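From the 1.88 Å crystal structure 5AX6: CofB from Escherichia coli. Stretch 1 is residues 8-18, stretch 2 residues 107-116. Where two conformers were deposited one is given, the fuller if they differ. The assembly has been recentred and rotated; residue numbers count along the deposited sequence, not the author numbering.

Stretch 1 (8-18) QIVSNALISEI
Stretch 2, residues 107-116: YIPCEEPAIL

Residues 8-18 form a regular α-helix, part of a longer one, with phi/psi values near -63/-43 and successive N-to-O hydrogen bonds of the i to i-4 kind, such as L14 N to V10 O at 2.9 Å and E17 N to A13 O at 3.1 Å. Against it lies an irregular strip, residues 107-116. I108 and P109 are extended (-131/159 and -63/149), C110 turns back at -51/-48, E111 to P113 are extended again, and 114-116 make the start of a 3-10 segment, in which L116 N donates to P113 O at 2.9 Å. The strip runs antiparallel to the helix: E17 CA lies 6.0 Å from I108 CA, A13 CA 6.6 Å from P113 CA, and V10 CA 6.4 Å from I115 CA. No direct hydrogen bond joins the two stretches, so the fit depends on shape and on bridging water.

The centre of the contact is A13, whose CB points toward the strip. Because this side chain is a single methyl, the helix surface is low here, and three neighbours close around it: A13 CB is 3.7 Å from I115 CG2, 3.9 Å from L116 CD1 and 4.1 Å from P113 CB. I115 (chi1 t, chi2 p) also reaches the preceding turn, with its CG1 3.9 Å from V10 CG2 and 4.1 Å from I9 CG2.

L116 (m, t) is the main bump on the strip. Its CA-to-CB bond points sideways, but its branched end comes nearer and enters a hollow lined by V10, A13, L14 and E17. L116 CD2 lies 4.1 Å from V10 CG1 and 3.9 Å from L14 CG, while L116 CD1 packs 3.9 Å from E17 CG. V10 (t) and L14 (m, t) supply apolar walls for this buried leucine, and the methylenes of E17 extend the greasy surface before its charge begins.

E17 (m, m, chi3 -88°) has the largest covered area, 101 Å². Its CA-to-CB bond points sideways, yet its end comes nearer the strip and reaches among I108, P109, E112 and P113. E17 OE2 lies 3.4 Å from P113 CD, 3.8 Å from P109 CD and 3.8 Å from I108 CB. The proline rings offer compact carbon surfaces with no backbone N-H to donate. Both carboxylate oxygens have hydrogen-bonding partners elsewhere in the structure, which helps pay for burying the group. E112 (t, t) brings a like charge close, E17 OE1 to E112 OE1 being 4.4 Å; water 2 mediates, donating to E17 OE1 at 2.8 Å and to E112 OE1 at 2.7 Å.

At this same end of the contact, I108 (p, t) points its CA-to-CB bond toward the helix and sets its CG2 3.7 Å from E17 O, a carbon contact against the backbone. Beside it, S16 (t in the given conformer) faces the strip across a wider gap, filled by water 1: S16 OG donates to this water at 2.9 Å, and the water donates to Y107 O at 3.1 Å.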

# COMPACT_ATOMS: atom_id res chain seq x y z
N GLN A 8 -32.54 0.98 -24.11
CA GLN A 8 -31.37 1.02 -23.24
C GLN A 8 -30.10 0.73 -24.03
O GLN A 8 -29.04 1.29 -23.75
CB GLN A 8 -31.50 0.03 -22.09
CG GLN A 8 -30.46 0.28 -21.00
CD GLN A 8 -30.58 1.67 -20.38
OE1 GLN A 8 -31.62 2.01 -19.80
NE2 GLN A 8 -29.54 2.48 -20.52
N ILE A 9 -30.20 -0.15 -25.02
CA ILE A 9 -29.03 -0.52 -25.79
C ILE A 9 -28.59 0.65 -26.68
O ILE A 9 -27.41 0.94 -26.78
CB ILE A 9 -29.28 -1.77 -26.65
CG1 ILE A 9 -29.33 -3.01 -25.74
CG2 ILE A 9 -28.19 -1.93 -27.70
CD1 ILE A 9 -29.79 -4.27 -26.44
N VAL A 10 -29.56 1.31 -27.31
CA VAL A 10 -29.29 2.53 -28.07
C VAL A 10 -28.66 3.59 -27.16
O VAL A 10 -27.65 4.21 -27.51
CB VAL A 10 -30.58 3.09 -28.70
CG1 VAL A 10 -30.33 4.47 -29.29
CG2 VAL A 10 -31.11 2.13 -29.75
N SER A 11 -29.27 3.80 -25.99
CA SER A 11 -28.79 4.81 -25.05
C SER A 11 -27.37 4.52 -24.56
O SER A 11 -26.57 5.43 -24.42
CB SER A 11 -29.75 4.93 -23.86
OG SER A 11 -31.00 5.43 -24.29
N ASN A 12 -27.07 3.25 -24.30
CA ASN A 12 -25.71 2.90 -23.90
C ASN A 12 -24.69 3.24 -24.98
O ASN A 12 -23.59 3.70 -24.67
CB ASN A 12 -25.60 1.41 -23.55
CG ASN A 12 -26.27 1.05 -22.24
OD1 ASN A 12 -26.54 1.92 -21.41
ND2 ASN A 12 -26.52 -0.23 -22.04
N ALA A 13 -25.05 3.01 -26.23
CA ALA A 13 -24.14 3.30 -27.33
C ALA A 13 -23.99 4.81 -27.53
O ALA A 13 -22.89 5.32 -27.77
CB ALA A 13 -24.63 2.64 -28.61
N LEU A 14 -25.10 5.53 -27.45
CA LEU A 14 -25.08 6.99 -27.53
C LEU A 14 -24.19 7.59 -26.44
O LEU A 14 -23.35 8.46 -26.72
CB LEU A 14 -26.50 7.55 -27.43
CG LEU A 14 -27.34 7.38 -28.70
CD1 LEU A 14 -28.82 7.68 -28.41
CD2 LEU A 14 -26.81 8.28 -29.83
N ILE A 15 -24.37 7.14 -25.20
CA ILE A 15 -23.56 7.64 -24.10
C ILE A 15 -22.07 7.30 -24.27
O ILE A 15 -21.20 8.08 -23.90
CB ILE A 15 -24.05 7.08 -22.75
CG1 ILE A 15 -25.35 7.76 -22.34
CG2 ILE A 15 -22.98 7.24 -21.68
CD1 ILE A 15 -25.47 9.19 -22.80
N SER A 16 -21.78 6.13 -24.83
CA SER A 16 -20.39 5.77 -25.05
C SER A 16 -19.72 6.72 -26.03
O SER A 16 -18.57 7.13 -25.83
CB SER A 16 -20.25 4.34 -25.57
OG SER A 16 -18.88 4.00 -25.65
N GLU A 17 -20.44 7.07 -27.10
CA GLU A 17 -19.95 8.02 -28.09
C GLU A 17 -19.72 9.37 -27.43
O GLU A 17 -18.66 9.98 -27.56
CB GLU A 17 -20.95 8.17 -29.25
CG GLU A 17 -21.17 6.92 -30.10
CD GLU A 17 -20.08 6.70 -31.14
OE1 GLU A 17 -20.20 7.24 -32.27
OE2 GLU A 17 -19.10 5.98 -30.84
N ILE A 18 -20.74 9.83 -26.71
CA ILE A 18 -20.69 11.12 -26.02
C ILE A 18 -19.52 11.18 -25.04
O ILE A 18 -18.74 12.13 -25.07
CB ILE A 18 -22.04 11.38 -25.30
CG1 ILE A 18 -23.11 11.76 -26.34
CG2 ILE A 18 -21.90 12.45 -24.23
CD1 ILE A 18 -24.53 11.67 -25.79
N TYR A 107 -10.69 6.92 -28.27
CA TYR A 107 -11.70 7.67 -27.53
C TYR A 107 -13.07 7.11 -27.85
O TYR A 107 -13.91 6.89 -26.97
CB TYR A 107 -11.63 9.15 -27.87
CG TYR A 107 -10.33 9.76 -27.43
CD1 TYR A 107 -10.17 10.27 -26.14
CD2 TYR A 107 -9.25 9.83 -28.30
CE1 TYR A 107 -8.96 10.83 -25.73
CE2 TYR A 107 -8.04 10.38 -27.91
CZ TYR A 107 -7.90 10.87 -26.63
OH TYR A 107 -6.69 11.42 -26.26
N ILE A 108 -13.30 6.89 -29.15
CA ILE A 108 -14.49 6.21 -29.62
C ILE A 108 -14.03 5.13 -30.61
O ILE A 108 -12.93 5.23 -31.15
CB ILE A 108 -15.48 7.16 -30.31
CG1 ILE A 108 -14.83 7.82 -31.53
CG2 ILE A 108 -15.97 8.23 -29.32
CD1 ILE A 108 -15.74 8.81 -32.28
N PRO A 109 -14.86 4.12 -30.83
CA PRO A 109 -14.47 3.02 -31.73
C PRO A 109 -14.24 3.49 -33.17
O PRO A 109 -14.89 4.43 -33.63
CB PRO A 109 -15.66 2.05 -31.66
CG PRO A 109 -16.76 2.79 -30.94
CD PRO A 109 -16.09 3.82 -30.09
N CYS A 110 -13.33 2.83 -33.88
CA CYS A 110 -13.12 3.10 -35.29
C CYS A 110 -14.43 3.05 -36.06
O CYS A 110 -14.76 3.94 -36.84
CB CYS A 110 -12.15 2.08 -35.89
SG CYS A 110 -10.49 2.23 -35.18
N GLU A 111 -15.18 1.99 -35.80
CA GLU A 111 -16.46 1.80 -36.46
C GLU A 111 -17.56 2.31 -35.55
O GLU A 111 -17.60 1.94 -34.38
CB GLU A 111 -16.64 0.31 -36.78
CG GLU A 111 -17.92 -0.04 -37.48
CD GLU A 111 -17.97 -1.52 -37.85
OE1 GLU A 111 -16.92 -2.20 -37.71
OE2 GLU A 111 -19.04 -1.98 -38.29
N GLU A 112 -18.44 3.16 -36.07
CA GLU A 112 -19.59 3.58 -35.28
C GLU A 112 -20.36 2.35 -34.84
O GLU A 112 -20.56 1.44 -35.63
CB GLU A 112 -20.49 4.52 -36.07
CG GLU A 112 -21.69 5.03 -35.25
CD GLU A 112 -22.65 5.87 -36.08
OE1 GLU A 112 -22.63 7.11 -35.96
OE2 GLU A 112 -23.43 5.26 -36.86
N PRO A 113 -20.77 2.32 -33.56
CA PRO A 113 -21.61 1.24 -33.01
C PRO A 113 -22.77 0.89 -33.95
O PRO A 113 -23.54 1.75 -34.36
CB PRO A 113 -22.12 1.84 -31.70
CG PRO A 113 -20.97 2.69 -31.24
CD PRO A 113 -20.36 3.27 -32.51
N ALA A 114 -22.85 -0.40 -34.30
CA ALA A 114 -23.79 -0.90 -35.29
C ALA A 114 -25.23 -0.47 -35.02
O ALA A 114 -25.96 -0.11 -35.95
CB ALA A 114 -23.70 -2.43 -35.36
N ILE A 115 -25.63 -0.51 -33.76
CA ILE A 115 -27.01 -0.21 -33.38
C ILE A 115 -27.40 1.21 -33.81
O ILE A 115 -28.56 1.48 -34.10
CB ILE A 115 -27.22 -0.40 -31.86
CG1 ILE A 115 -28.71 -0.46 -31.50
CG2 ILE A 115 -26.49 0.67 -31.06
CD1 ILE A 115 -29.34 -1.80 -31.75
N LEU A 116 -26.41 2.10 -33.90
CA LEU A 116 -26.69 3.50 -34.21
C LEU A 116 -26.80 3.78 -35.71
O LEU A 116 -27.04 4.92 -36.12
CB LEU A 116 -25.61 4.39 -33.59
CG LEU A 116 -25.47 4.28 -32.06
CD1 LEU A 116 -24.36 5.19 -31.55
CD2 LEU A 116 -26.79 4.63 -31.38
O HOH W 1 -16.34 4.94 -26.80
O HOH W 2 -22.52 8.21 -33.54